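Side-chain contact in transcriptional protein SWT1 (Saccharomyces cerevisiae, PDB 4PQZ), which is an RNA endonuclease involved in transcription, probably as an activator, that interacts with the TREX complex and RNA polymerase II and is represented here by its C-terminal HEPN-like domain: residues K153-H156 / E157-T160. Residues are numbered along the deposited sequence; the frame is centred on the assembly and turned at random.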
loop_
_atom_site.group_PDB
_atom_site.type_symbol
_atom_site.label_atom_id
_atom_site.label_comp_id
_atom_site.label_asym_id
_atom_site.label_seq_id
_atom_site.Cartn_x
_atom_site.Cartn_y
_atom_site.Cartn_z
ATOM N N LYS A 153 2.109 13.510 -4.934
ATOM C CA LYS A 153 0.951 14.099 -5.581
ATOM C C LYS A 153 -0.330 13.326 -5.267
ATOM O O LYS A 153 -1.385 13.912 -5.042
ATOM C CB LYS A 153 1.176 14.173 -7.094
ATOM C CG LYS A 153 -0.052 14.559 -7.887
ATOM C CD LYS A 153 0.149 14.320 -9.376
ATOM C CE LYS A 153 -1.190 14.144 -10.092
ATOM N NZ LYS A 153 -2.141 15.275 -9.866
ATOM N N GLN A 154 -0.233 12.006 -5.244
ATOM C CA GLN A 154 -1.401 11.169 -5.009
ATOM C C GLN A 154 -1.840 11.208 -3.538
ATOM O O GLN A 154 -3.036 11.222 -3.232
ATOM C CB GLN A 154 -1.112 9.739 -5.454
ATOM C CG GLN A 154 -2.234 9.086 -6.233
ATOM C CD GLN A 154 -1.837 7.724 -6.754
ATOM O OE1 GLN A 154 -0.650 7.441 -6.940
ATOM N NE2 GLN A 154 -2.826 6.865 -6.985
ATOM N N ILE A 155 -0.852 11.238 -2.644
ATOM C CA ILE A 155 -1.040 11.373 -1.195
ATOM C C ILE A 155 -1.718 12.703 -0.835
ATOM O O ILE A 155 -2.594 12.749 0.032
ATOM C CB ILE A 155 0.332 11.243 -0.443
ATOM C CG1 ILE A 155 0.844 9.792 -0.470
ATOM C CG2 ILE A 155 0.244 11.774 0.983
ATOM C CD1 ILE A 155 2.204 9.577 0.237
ATOM N N HIS A 156 -1.315 13.775 -1.509
ATOM C CA HIS A 156 -1.894 15.103 -1.282
ATOM C C HIS A 156 -3.383 15.094 -1.627
ATOM O O HIS A 156 -4.215 15.534 -0.832
ATOM C CB HIS A 156 -1.159 16.180 -2.092
ATOM C CG HIS A 156 -1.775 17.547 -1.984
ATOM N ND1 HIS A 156 -1.418 18.458 -1.008
ATOM C CD2 HIS A 156 -2.732 18.158 -2.729
ATOM C CE1 HIS A 156 -2.121 19.563 -1.159
ATOM N NE2 HIS A 156 -2.930 19.407 -2.194
ATOM N N GLU A 157 -3.714 14.563 -2.801
ATOM C CA GLU A 157 -5.112 14.405 -3.195
ATOM C C GLU A 157 -5.929 13.561 -2.205
ATOM O O GLU A 157 -7.102 13.848 -1.960
ATOM C CB GLU A 157 -5.214 13.802 -4.597
ATOM C CG GLU A 157 -4.455 14.554 -5.663
ATOM C CD GLU A 157 -4.719 13.992 -7.041
ATOM O OE1 GLU A 157 -5.880 13.612 -7.306
ATOM O OE2 GLU A 157 -3.770 13.919 -7.854
ATOM N N TRP A 158 -5.317 12.524 -1.637
ATOM C CA TRP A 158 -6.009 11.696 -0.655
ATOM C C TRP A 158 -6.341 12.484 0.598
ATOM O O TRP A 158 -7.486 12.464 1.056
ATOM C CB TRP A 158 -5.177 10.480 -0.262
ATOM C CG TRP A 158 -4.973 9.494 -1.368
ATOM C CD1 TRP A 158 -5.726 9.355 -2.506
ATOM C CD2 TRP A 158 -3.938 8.512 -1.446
ATOM N NE1 TRP A 158 -5.215 8.340 -3.285
ATOM C CE2 TRP A 158 -4.120 7.807 -2.656
ATOM C CE3 TRP A 158 -2.871 8.158 -0.611
ATOM C CZ2 TRP A 158 -3.274 6.768 -3.047
ATOM C CZ3 TRP A 158 -2.036 7.124 -0.998
ATOM C CH2 TRP A 158 -2.240 6.443 -2.206
ATOM N N LYS A 159 -5.326 13.150 1.150
ATOM C CA LYS A 159 -5.459 13.957 2.370
ATOM C C LYS A 159 -6.512 15.059 2.226
ATOM O O LYS A 159 -7.410 15.185 3.061
ATOM C CB LYS A 159 -4.125 14.606 2.751
ATOM C CG LYS A 159 -3.121 13.686 3.389
ATOM C CD LYS A 159 -1.839 14.419 3.702
ATOM C CE LYS A 159 -0.845 13.547 4.407
ATOM N NZ LYS A 159 0.544 14.117 4.313
ATOM N N THR A 160 -6.419 15.834 1.150
ATOM C CA THR A 160 -7.302 16.977 0.974
ATOM C C THR A 160 -8.738 16.502 0.791
ATOM O O THR A 160 -9.645 17.075 1.373
ATOM C CB THR A 160 -6.843 17.899 -0.178
ATOM O OG1 THR A 160 -6.988 17.227 -1.435
ATOM C CG2 THR A 160 -5.386 18.301 0.019
#
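The indole of Trp-158 folds back along its own helix and lies with one face over the backbone of the preceding turn, Gln-154 O standing 3.2 Å above the ring plane. CG of the tryptophan is anti to its carbonyl carbon (chi1 -66°), which lays the ring back over Gln-154 and Ile-155. There its six-membered part meets two neighbours: CZ3 touches Ile-155 CG1 at 4.0 Å, and CZ2 lies beside the Gln-154 amide, whose plane is inclined 52° to the indole. This is the packed side of helix 145-163 in the all-helical HEPN-like domain, where Trp-158 fits against helices 35-62 and 122-139 and its NE1 is hydrogen-bonded to Gln-45. With an alanine here a gap would probably open between the three helices and Gln-45 OE1 would lose this donor. The other side is looser and more exposed. Lys-153 NZ, brought round by a bend at the end of its chain (chi4 55°), forms an i to i+4 salt bridge with Glu-157 OE2 at 2.9 Å, meeting the carboxylate on its anti side and out of its plane. One turn on, the methyl CG2 of Thr-160 sits over a face of the His-156 imidazole, 3.7 Å from its centroid, in a CH-pi contact.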